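Local coordinates for protein SsfS6 (Streptomyces sp. SF2575, PDB 4FZR) that is a two-domain protein of the GT-B clan, related to erythromycin biosynthesis protein CIII, with a parallel beta sheet in each half, at residues C24-G27 / F28-L32; L97-I100 / G101-Y104; S151-L154 / A155-E158; H310-T313 / L314-S318; A375-L378 / A379-A383. All blocks are in the same frame, centred on the assembly; numbering follows the deposited sequence.

Contact 1: C24-G27 / F28-L32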
loop_
_atom_site.group_PDB
_atom_site.type_symbol
_atom_site.label_atom_id
_atom_site.label_comp_id
_atom_site.label_asym_id
_atom_site.label_seq_id
_atom_site.Cartn_x
_atom_site.Cartn_y
_atom_site.Cartn_z
ATOM N N CYS A 24 18.873 -1.320 -0.362
ATOM C CA CYS A 24 19.072 -2.330 0.675
ATOM C C CYS A 24 18.773 -1.798 2.078
ATOM O O CYS A 24 18.960 -2.505 3.068
ATOM C CB CYS A 24 20.501 -2.880 0.619
ATOM S SG CYS A 24 21.788 -1.666 1.005
ATOM N N SER A 25 18.304 -0.556 2.162
ATOM C CA SER A 25 17.872 0.006 3.437
ATOM C C SER A 25 16.501 0.658 3.297
ATOM O O SER A 25 16.095 1.045 2.204
ATOM C CB SER A 25 18.896 1.016 3.953
ATOM O OG SER A 25 19.177 2.003 2.979
ATOM N N GLU A 26 15.800 0.782 4.418
ATOM C CA GLU A 26 14.418 1.251 4.419
ATOM C C GLU A 26 14.263 2.667 3.877
ATOM O O GLU A 26 13.267 2.978 3.223
ATOM C CB GLU A 26 13.837 1.167 5.832
ATOM C CG GLU A 26 13.060 -0.110 6.089
ATOM C CD GLU A 26 12.778 -0.339 7.558
ATOM O OE1 GLU A 26 12.247 0.582 8.215
ATOM O OE2 GLU A 26 13.092 -1.441 8.057
ATOM N N GLY A 27 15.242 3.522 4.147
ATOM C CA GLY A 27 15.169 4.908 3.724
ATOM C C GLY A 27 15.261 5.063 2.220
ATOM O O GLY A 27 14.926 6.115 1.678
ATOM N N PHE A 28 15.713 4.013 1.542
ATOM C CA PHE A 28 15.851 4.042 0.091
ATOM C C PHE A 28 14.729 3.263 -0.596
ATOM O O PHE A 28 14.580 3.320 -1.815
ATOM C CB PHE A 28 17.214 3.475 -0.316
ATOM C CG PHE A 28 18.383 4.247 0.233
ATOM C CD1 PHE A 28 18.287 5.609 0.483
ATOM C CD2 PHE A 28 19.581 3.607 0.504
ATOM C CE1 PHE A 28 19.367 6.314 0.991
ATOM C CE2 PHE A 28 20.661 4.305 1.012
ATOM C CZ PHE A 28 20.555 5.661 1.254
ATOM N N VAL A 29 13.937 2.540 0.189
ATOM C CA VAL A 29 12.856 1.735 -0.363
ATOM C C VAL A 29 11.505 2.416 -0.159
ATOM O O VAL A 29 10.729 2.577 -1.099
ATOM C CB VAL A 29 12.826 0.337 0.278
ATOM C CG1 VAL A 29 11.614 -0.444 -0.203
ATOM C CG2 VAL A 29 14.104 -0.416 -0.051
HETATM N N MSE A 30 11.246 2.837 1.072
HETATM C CA MSE A 30 9.950 3.393 1.447
HETATM C C MSE A 30 9.508 4.593 0.605
HETATM O O MSE A 30 8.319 4.744 0.325
HETATM C CB MSE A 30 9.959 3.781 2.929
HETATM C CG MSE A 30 9.940 2.586 3.878
HETATM SE SE MSE A 30 9.915 3.111 5.764
HETATM C CE MSE A 30 11.460 4.304 5.777
ATOM N N PRO A 31 10.452 5.463 0.214
ATOM C CA PRO A 31 10.031 6.643 -0.551
ATOM C C PRO A 31 9.518 6.318 -1.957
ATOM O O PRO A 31 8.915 7.186 -2.591
ATOM C CB PRO A 31 11.310 7.490 -0.628
ATOM C CG PRO A 31 12.189 6.974 0.468
ATOM C CD PRO A 31 11.881 5.515 0.562
ATOM N N LEU A 32 9.752 5.099 -2.434
ATOM C CA LEU A 32 9.255 4.684 -3.746
ATOM C C LEU A 32 7.865 4.065 -3.653
ATOM O O LEU A 32 7.233 3.784 -4.669
ATOM C CB LEU A 32 10.210 3.679 -4.391
ATOM C CG LEU A 32 11.572 4.219 -4.829
ATOM C CD1 LEU A 32 12.466 3.074 -5.267
ATOM C CD2 LEU A 32 11.429 5.244 -5.951
#
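The carbonyl oxygen of E26 takes two backbone donors from the turn that follows it. M30 N lies 3.0 Å from E26 O, and the bond is nearly straight, with an N-H...O angle of 169°. V29 N reaches E26 O at 3.1 Å, but it comes from well above the carbonyl plane and the bond is more bent. A third bond runs from F28 N to S25 O, 3.1 Å long, again with the donor above the plane. Steps of three and four residues are therefore mixed, which fits a short, weakly bonded helix.

The side chains close round this backbone. M30, a selenomethionine, bends at its last torsion (chi3 -53°), and this brings CE back to 3.4 Å from E26 O. The same methyl also lies against E26 CB. The hydroxyl of S25 approaches the F28 ring obliquely, with OG 3.0 Å from F28 CD2. V29 touches the start of the turn through CG2, 3.3 Å from S25 O. At the far end the P31 ring lies against G27, with P31 CG 3.1 Å from G27 O. A proline has no backbone N-H, so P31 cannot continue the helical bonding to that oxygen.

The turn follows strand 17-21, which lies inside the seven-stranded parallel sheet. N53 ND2 bonds to C24 O. E26, V29 and M30 pack on helix 55-60, through T57 and V58. F28 and P31 lie against I152, in the loop that follows strand 147-150.

Contact 2: L97-I100 / G101-Y104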
loop_
_atom_site.group_PDB
_atom_site.type_symbol
_atom_site.label_atom_id
_atom_site.label_comp_id
_atom_site.label_asym_id
_atom_site.label_seq_id
_atom_site.Cartn_x
_atom_site.Cartn_y
_atom_site.Cartn_z
ATOM N N LEU A 97 32.218 12.381 -1.244
ATOM C CA LEU A 97 31.063 12.206 -2.115
ATOM C C LEU A 97 31.334 11.144 -3.176
ATOM O O LEU A 97 30.466 10.328 -3.482
ATOM C CB LEU A 97 30.699 13.530 -2.792
ATOM C CG LEU A 97 29.496 14.282 -2.221
ATOM C CD1 LEU A 97 29.567 14.356 -0.702
ATOM C CD2 LEU A 97 29.411 15.679 -2.828
ATOM N N GLU A 98 32.537 11.163 -3.739
ATOM C CA GLU A 98 32.917 10.189 -4.754
ATOM C C GLU A 98 33.059 8.808 -4.125
ATOM O O GLU A 98 32.707 7.796 -4.731
ATOM C CB GLU A 98 34.221 10.611 -5.434
ATOM C CG GLU A 98 34.091 11.895 -6.251
ATOM C CD GLU A 98 35.431 12.499 -6.643
ATOM O OE1 GLU A 98 36.415 12.327 -5.891
ATOM O OE2 GLU A 98 35.497 13.153 -7.706
ATOM N N HIS A 99 33.579 8.774 -2.902
ATOM C CA HIS A 99 33.702 7.533 -2.151
ATOM C C HIS A 99 32.332 6.869 -2.013
ATOM O O HIS A 99 32.165 5.687 -2.316
ATOM C CB HIS A 99 34.294 7.825 -0.772
ATOM C CG HIS A 99 34.427 6.618 0.100
ATOM N ND1 HIS A 99 33.687 6.448 1.253
ATOM C CD2 HIS A 99 35.217 5.524 0.000
ATOM C CE1 HIS A 99 34.013 5.302 1.818
ATOM N NE2 HIS A 99 34.940 4.719 1.078
ATOM N N ILE A 100 31.357 7.648 -1.557
ATOM C CA ILE A 100 29.975 7.193 -1.448
ATOM C C ILE A 100 29.447 6.693 -2.788
ATOM O O ILE A 100 28.838 5.625 -2.867
ATOM C CB ILE A 100 29.064 8.331 -0.955
ATOM C CG1 ILE A 100 29.295 8.585 0.536
ATOM C CG2 ILE A 100 27.598 7.996 -1.211
ATOM C CD1 ILE A 100 28.566 9.798 1.075
ATOM N N GLY A 101 29.682 7.474 -3.836
ATOM C CA GLY A 101 29.223 7.132 -5.170
ATOM C C GLY A 101 29.717 5.778 -5.643
ATOM O O GLY A 101 28.966 5.010 -6.241
ATOM N N ARG A 102 30.984 5.481 -5.375
ATOM C CA ARG A 102 31.567 4.213 -5.797
ATOM C C ARG A 102 30.944 3.056 -5.020
ATOM O O ARG A 102 30.794 1.954 -5.547
ATOM C CB ARG A 102 33.089 4.232 -5.630
ATOM C CG ARG A 102 33.784 5.264 -6.513
ATOM C CD ARG A 102 35.291 5.057 -6.563
ATOM N NE ARG A 102 35.933 5.278 -5.270
ATOM C CZ ARG A 102 36.334 6.465 -4.819
ATOM N NH1 ARG A 102 36.159 7.560 -5.550
ATOM N NH2 ARG A 102 36.909 6.561 -3.629
ATOM N N GLY A 103 30.575 3.313 -3.768
ATOM C CA GLY A 103 29.851 2.337 -2.974
ATOM C C GLY A 103 28.564 1.931 -3.665
ATOM O O GLY A 103 28.321 0.751 -3.910
ATOM N N TYR A 104 27.736 2.920 -3.988
ATOM C CA TYR A 104 26.491 2.674 -4.705
ATOM C C TYR A 104 26.729 1.953 -6.028
ATOM O O TYR A 104 25.870 1.209 -6.503
ATOM C CB TYR A 104 25.749 3.986 -4.955
ATOM C CG TYR A 104 25.054 4.531 -3.731
ATOM C CD1 TYR A 104 24.024 3.824 -3.121
ATOM C CD2 TYR A 104 25.418 5.757 -3.193
ATOM C CE1 TYR A 104 23.382 4.321 -2.004
ATOM C CE2 TYR A 104 24.782 6.262 -2.077
ATOM C CZ TYR A 104 23.766 5.542 -1.486
ATOM O OH TYR A 104 23.133 6.048 -0.376
#
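In the long helix 93-122, R102 folds back over the preceding turn, onto E98 and H99. Its chain bends at chi3 (-65°), and one face of the guanidinium then covers E98 O and H99 CA. R102 NH1 lies 3.6 Å from E98 CB. The charged ends do not meet, since E98 OE1 stays 4.8 Å from R102 NH1. R102 also touches E167 of helix 158-167.

The H99 ring meets R102 through its edge. R102 NH2 sits near the plane of the imidazole, 4.1 Å from H99 CD2, and the ring and guanidinium planes are turned 70° apart. The ring itself is held elsewhere, by a hydrogen bond between H99 NE2 and T87 OG1.

I100 and Y104 lie side by side and point the same way. I100 CG2 is 3.4 Å from Y104 CE2, an apolar contact with an oblique approach to the ring. Y104 OH goes on to bond E331 OE1, in the C-terminal domain, and the ring also meets that of Y132.

Along the backbone, G101 N bonds L97 O at 3.0 Å, R102 N bonds E98 O, G103 N bonds H99 O, and Y104 N bonds I100 O at 3.1 Å with an angle of 166°. This unbroken run of four-residue steps is the signature of a regular alpha helix.

Contact 3: S151-L154 / A155-E158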
loop_
_atom_site.group_PDB
_atom_site.type_symbol
_atom_site.label_atom_id
_atom_site.label_comp_id
_atom_site.label_asym_id
_atom_site.label_seq_id
_atom_site.Cartn_x
_atom_site.Cartn_y
_atom_site.Cartn_z
ATOM N N SER A 151 14.046 11.109 -7.445
ATOM C CA SER A 151 14.860 11.605 -6.346
ATOM C C SER A 151 14.107 11.420 -5.036
ATOM O O SER A 151 12.920 11.726 -4.947
ATOM C CB SER A 151 15.191 13.085 -6.541
ATOM O OG SER A 151 15.647 13.661 -5.331
ATOM N N ILE A 152 14.801 10.918 -4.022
ATOM C CA ILE A 152 14.198 10.707 -2.715
ATOM C C ILE A 152 14.867 11.630 -1.697
ATOM O O ILE A 152 14.803 11.394 -0.491
ATOM C CB ILE A 152 14.328 9.231 -2.274
ATOM C CG1 ILE A 152 15.798 8.808 -2.258
ATOM C CG2 ILE A 152 13.532 8.321 -3.214
ATOM C CD1 ILE A 152 16.053 7.519 -1.530
ATOM N N ARG A 153 15.490 12.692 -2.202
ATOM C CA ARG A 153 16.280 13.608 -1.385
ATOM C C ARG A 153 15.965 15.051 -1.751
ATOM O O ARG A 153 15.581 15.341 -2.887
ATOM C CB ARG A 153 17.772 13.351 -1.610
ATOM C CG ARG A 153 18.198 11.929 -1.295
ATOM C CD ARG A 153 19.619 11.623 -1.748
ATOM N NE ARG A 153 19.984 10.240 -1.443
ATOM C CZ ARG A 153 19.634 9.193 -2.185
ATOM N NH1 ARG A 153 18.910 9.363 -3.283
ATOM N NH2 ARG A 153 20.006 7.969 -1.832
ATOM N N LEU A 154 16.126 15.955 -0.790
ATOM C CA LEU A 154 15.999 17.378 -1.071
ATOM C C LEU A 154 17.082 17.780 -2.054
ATOM O O LEU A 154 16.835 18.531 -2.998
ATOM C CB LEU A 154 16.148 18.200 0.207
ATOM C CG LEU A 154 14.905 18.444 1.061
ATOM C CD1 LEU A 154 15.268 19.322 2.246
ATOM C CD2 LEU A 154 13.798 19.092 0.247
ATOM N N ALA A 155 18.287 17.270 -1.825
ATOM C CA ALA A 155 19.421 17.569 -2.686
ATOM C C ALA A 155 20.241 16.309 -2.928
ATOM O O ALA A 155 20.657 15.629 -1.990
ATOM C CB ALA A 155 20.282 18.650 -2.065
ATOM N N SER A 156 20.460 15.998 -4.201
ATOM C CA SER A 156 21.216 14.815 -4.581
ATOM C C SER A 156 22.447 15.210 -5.393
ATOM O O SER A 156 22.356 15.411 -6.606
ATOM C CB SER A 156 20.331 13.860 -5.388
ATOM O OG SER A 156 19.193 13.469 -4.638
ATOM N N PRO A 157 23.606 15.328 -4.723
ATOM C CA PRO A 157 24.866 15.667 -5.393
ATOM C C PRO A 157 25.086 14.870 -6.676
ATOM O O PRO A 157 24.956 13.645 -6.667
ATOM C CB PRO A 157 25.921 15.280 -4.357
ATOM C CG PRO A 157 25.239 15.458 -3.046
ATOM C CD PRO A 157 23.783 15.144 -3.270
ATOM N N GLU A 158 25.413 15.561 -7.765
ATOM C CA GLU A 158 25.714 14.894 -9.026
ATOM C C GLU A 158 27.035 14.136 -8.906
ATOM O O GLU A 158 27.322 13.239 -9.699
ATOM C CB GLU A 158 25.792 15.910 -10.169
ATOM C CG GLU A 158 27.044 16.778 -10.144
ATOM C CD GLU A 158 27.035 17.860 -11.210
ATOM O OE1 GLU A 158 26.349 17.684 -12.239
ATOM O OE2 GLU A 158 27.717 18.889 -11.016
HETATM O O HOH W 1 17.263 15.649 -6.141
#
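S151 and S156 are joined through one water. The water lies 2.7 Å from S151 OG and 3.3 Å from S156 OG. The two hydroxyls are 3.6 Å apart, S151 OG to S156 OG, and the water links them, weakly on the S156 side.

A direct hydrogen bond shapes the first half. R153 N donates to S151 OG at 3.3 Å, with an angle of 166°, which makes an ST turn. S151 OG points away from its own backbone N (chi1 164°), and from that position it can meet both R153 N and the water.

Van der Waals contact comes mostly from R153. Its chain is extended from CG to NE and runs past the S156 hydroxyl. S156 OG lies 3.3 Å from R153 CB and 3.5 Å from R153 CD, and is placed at the edge of the guanidinium, near its plane.

The charge of R153 is paired with residues outside the loop. R153 NH1 forms a salt bridge with E130 OE2, and R153 NE forms one with E331 OE2. The two carboxylates probably fix the orientation of the guanidinium.

Cover comes from the C-terminal domain. L154 packs on T313 and on the apolar L314 and L317 of helix 310-318, while A155 touches D334 and the apolar L338 of helix 333-341. P157 is the N-cap residue of helix 158-167. The arrangement is that of a loop after a strand of a parallel sheet, here strand 147-150, turned toward the facing domain, as between the two Rossmann-like halves of a GT-B fold.

Contact 4: H310-T313 / L314-S318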
loop_
_atom_site.group_PDB
_atom_site.type_symbol
_atom_site.label_atom_id
_atom_site.label_comp_id
_atom_site.label_asym_id
_atom_site.label_seq_id
_atom_site.Cartn_x
_atom_site.Cartn_y
_atom_site.Cartn_z
ATOM N N HIS A 310 16.627 11.587 4.974
ATOM C CA HIS A 310 15.958 12.184 3.820
ATOM C C HIS A 310 14.438 12.127 3.937
ATOM O O HIS A 310 13.747 13.098 3.620
ATOM C CB HIS A 310 16.400 11.490 2.531
ATOM C CG HIS A 310 17.830 11.745 2.168
ATOM N ND1 HIS A 310 18.311 13.006 1.892
ATOM C CD2 HIS A 310 18.878 10.901 2.027
ATOM C CE1 HIS A 310 19.598 12.929 1.600
ATOM N NE2 HIS A 310 19.967 11.662 1.675
ATOM N N GLY A 311 13.922 10.991 4.394
ATOM C CA GLY A 311 12.489 10.788 4.482
ATOM C C GLY A 311 11.868 11.608 5.595
ATOM O O GLY A 311 10.813 12.219 5.425
ATOM N N THR A 312 12.528 11.619 6.747
ATOM C CA THR A 312 12.057 12.386 7.891
ATOM C C THR A 312 12.027 13.880 7.567
ATOM O O THR A 312 11.081 14.583 7.922
ATOM C CB THR A 312 12.956 12.159 9.117
ATOM O OG1 THR A 312 13.134 10.753 9.335
ATOM C CG2 THR A 312 12.340 12.783 10.355
ATOM N N THR A 313 13.065 14.357 6.887
ATOM C CA THR A 313 13.149 15.760 6.504
ATOM C C THR A 313 11.972 16.143 5.621
ATOM O O THR A 313 11.248 17.096 5.912
ATOM C CB THR A 313 14.443 16.050 5.732
ATOM O OG1 THR A 313 15.569 15.874 6.598
ATOM C CG2 THR A 313 14.441 17.476 5.193
ATOM N N LEU A 314 11.786 15.393 4.540
ATOM C CA LEU A 314 10.717 15.676 3.592
ATOM C C LEU A 314 9.342 15.507 4.229
ATOM O O LEU A 314 8.402 16.218 3.876
ATOM C CB LEU A 314 10.860 14.793 2.351
ATOM C CG LEU A 314 12.007 15.226 1.437
ATOM C CD1 LEU A 314 12.488 14.068 0.591
ATOM C CD2 LEU A 314 11.567 16.382 0.553
ATOM N N THR A 315 9.229 14.585 5.181
ATOM C CA THR A 315 7.966 14.376 5.879
ATOM C C THR A 315 7.602 15.624 6.684
ATOM O O THR A 315 6.478 16.123 6.605
ATOM C CB THR A 315 8.021 13.158 6.828
ATOM O OG1 THR A 315 8.358 11.979 6.089
ATOM C CG2 THR A 315 6.673 12.940 7.501
ATOM N N CYS A 316 8.563 16.124 7.457
ATOM C CA CYS A 316 8.377 17.338 8.253
ATOM C C CYS A 316 8.054 18.549 7.381
ATOM O O CYS A 316 7.151 19.323 7.692
ATOM C CB CYS A 316 9.633 17.627 9.072
ATOM S SG CYS A 316 9.954 16.427 10.375
ATOM N N LEU A 317 8.808 18.714 6.299
ATOM C CA LEU A 317 8.552 19.790 5.348
ATOM C C LEU A 317 7.118 19.739 4.827
ATOM O O LEU A 317 6.413 20.749 4.841
ATOM C CB LEU A 317 9.538 19.730 4.172
ATOM C CG LEU A 317 10.904 20.403 4.344
ATOM C CD1 LEU A 317 11.683 20.361 3.035
ATOM C CD2 LEU A 317 10.745 21.836 4.823
ATOM N N SER A 318 6.681 18.566 4.375
ATOM C CA SER A 318 5.364 18.443 3.753
ATOM C C SER A 318 4.234 18.650 4.758
ATOM O O SER A 318 3.108 18.977 4.385
ATOM C CB SER A 318 5.222 17.088 3.049
ATOM O OG SER A 318 4.663 16.092 3.893
#
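T315 grips G311 twice in helix 310-318, the helix of a beta-alpha-beta unit between strands 303-306 and 323-325. T315 OG1 donates to G311 O at 2.6 Å, and T315 N donates to it at 2.9 Å. The two donors come from opposite faces of the carbonyl plane. With OG1 beside its own backbone N (chi1 -58°), the hydroxyl can turn back to that oxygen. It also bonds N211 ND2.

The tight side of the helix faces the sheet. T312 and T313 touch H306, and C316 touches V304 and Q323. The backbone is regular here: C316 N bonds T312 O at 3.0 Å, and L317 N bonds T313 O at 3.0 Å with an angle of 171°. T313 OG1 turns back to G309 O. On another side, toward L154 and Y207, L314 CD1 lies 3.4 Å from H310 O.

Solvent comes closer at G311 and S318, which are partly exposed, though S318 still touches M382 and P209. G311 has no side chain. At S318 the hydroxyl folds onto its own helix, with S318 OG donating to T315 O at 3.3 Å.

Contact 5: A375-L378 / A379-A383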
loop_
_atom_site.group_PDB
_atom_site.type_symbol
_atom_site.label_atom_id
_atom_site.label_comp_id
_atom_site.label_asym_id
_atom_site.label_seq_id
_atom_site.Cartn_x
_atom_site.Cartn_y
_atom_site.Cartn_z
ATOM N N ALA A 375 8.275 26.769 7.562
ATOM C CA ALA A 375 7.939 25.359 7.388
ATOM C C ALA A 375 6.591 25.216 6.691
ATOM O O ALA A 375 6.441 24.418 5.766
ATOM C CB ALA A 375 7.913 24.651 8.735
ATOM N N ARG A 376 5.616 26.000 7.143
ATOM C CA ARG A 376 4.275 25.965 6.574
ATOM C C ARG A 376 4.259 26.539 5.162
ATOM O O ARG A 376 3.497 26.083 4.311
ATOM C CB ARG A 376 3.296 26.740 7.456
ATOM C CG ARG A 376 3.074 26.128 8.826
ATOM C CD ARG A 376 2.030 26.909 9.602
ATOM N NE ARG A 376 1.701 26.278 10.875
ATOM C CZ ARG A 376 0.856 26.790 11.765
ATOM N NH1 ARG A 376 0.252 27.946 11.524
ATOM N NH2 ARG A 376 0.614 26.145 12.898
ATOM N N ARG A 377 5.097 27.544 4.915
ATOM C CA ARG A 377 5.220 28.116 3.577
ATOM C C ARG A 377 5.695 27.054 2.593
ATOM O O ARG A 377 5.160 26.933 1.490
ATOM C CB ARG A 377 6.190 29.302 3.570
ATOM C CG ARG A 377 6.520 29.809 2.168
ATOM C CD ARG A 377 7.475 30.996 2.183
ATOM N NE ARG A 377 8.735 30.686 2.852
ATOM C CZ ARG A 377 9.714 29.960 2.319
ATOM N NH1 ARG A 377 9.596 29.447 1.102
ATOM N NH2 ARG A 377 10.822 29.737 3.010
ATOM N N LEU A 378 6.701 26.287 3.003
ATOM C CA LEU A 378 7.278 25.242 2.162
ATOM C C LEU A 378 6.300 24.091 1.957
ATOM O O LEU A 378 6.167 23.570 0.847
ATOM C CB LEU A 378 8.572 24.721 2.786
ATOM C CG LEU A 378 9.755 25.684 2.715
ATOM C CD1 LEU A 378 10.904 25.181 3.567
ATOM C CD2 LEU A 378 10.201 25.869 1.272
ATOM N N ALA A 379 5.621 23.693 3.028
ATOM C CA ALA A 379 4.586 22.669 2.935
ATOM C C ALA A 379 3.545 23.092 1.907
ATOM O O ALA A 379 3.166 22.313 1.032
ATOM C CB ALA A 379 3.927 22.441 4.292
ATOM N N ALA A 380 3.097 24.338 2.013
ATOM C CA ALA A 380 2.083 24.874 1.116
ATOM C C ALA A 380 2.589 24.899 -0.326
ATOM O O ALA A 380 1.822 24.683 -1.265
ATOM C CB ALA A 380 1.672 26.269 1.563
ATOM N N GLU A 381 3.882 25.163 -0.495
ATOM C CA GLU A 381 4.490 25.186 -1.823
ATOM C C GLU A 381 4.520 23.778 -2.425
ATOM O O GLU A 381 4.188 23.580 -3.594
ATOM C CB GLU A 381 5.910 25.765 -1.762
ATOM C CG GLU A 381 6.610 25.816 -3.120
ATOM C CD GLU A 381 8.027 26.360 -3.051
ATOM O OE1 GLU A 381 8.517 26.633 -1.934
ATOM O OE2 GLU A 381 8.652 26.514 -4.122
HETATM N N MSE A 382 4.919 22.802 -1.617
HETATM C CA MSE A 382 4.951 21.410 -2.053
HETATM C C MSE A 382 3.560 20.928 -2.440
HETATM O O MSE A 382 3.400 20.137 -3.370
HETATM C CB MSE A 382 5.501 20.523 -0.940
HETATM C CG MSE A 382 6.958 20.787 -0.626
HETATM SE SE MSE A 382 7.603 19.747 0.889
HETATM C CE MSE A 382 7.088 17.971 0.248
ATOM N N ALA A 383 2.557 21.418 -1.722
ATOM C CA ALA A 383 1.179 21.000 -1.944
ATOM C C ALA A 383 0.652 21.404 -3.324
ATOM O O ALA A 383 -0.350 20.860 -3.787
ATOM C CB ALA A 383 0.283 21.557 -0.842
#
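R377 and E381 stand one turn apart, with opposite charges near each other but too far for a salt bridge: R377 NH1 is 4.3 Å from E381 OE1. Both are served from outside. S193 OG bonds E381 OE1, so one hydroxyl lies between the two charged groups, bonded to R377 NH1 only weakly. N374 OD1 takes R377 NH2.

The backbone N-H groups of 379-382 each bond the carbonyl four residues back. A379 N bonds A375 O at 2.9 Å, and A380 N bonds R376 O. M382 N bonds L378 O at 2.9 Å with an angle of 165°. E381 N to R377 O is more bent, at 3.0 Å and 142°. Near the helix end, E381 O has a partner in T384 OG1.

Side chains fill in around these bonds. L378 and E381 lie side by side, and L378 CD2 is 3.7 Å from E381 OE1. M382, a selenomethionine, sets CG 3.2 Å from L378 O.

R376 and R377 are exposed on the outer side. On the inner side, L378 and M382 of helix 370-382 pack on L317 of helix 310-318. E381 meets P191 and P192, in the loop after strand 185-188 of the seven-stranded sheet.

Contact 3 is the hub. R153 NH2 lies 3.3 Å from F28 CE1 of contact 1, and L154 CD2 lies 3.5 Å from L314 CD2 of contact 4, so the loop 151-158 bridges the two domains. Contact 2 touches contact 1: Y104 OH is 3.1 Å from F28 CZ. It also meets contact 3, with L97 CD2 3.8 Å from P157 CB. Contact 5 sits beyond contact 4, with L378 CD1 3.6 Å from L317 CD2. Contacts 2 and 5 lie on opposite sides of the chain's centre, their centres about 32 Å apart. Contacts 1, 3 and 4 lie nearest the middle, along the facing surfaces of the two halves.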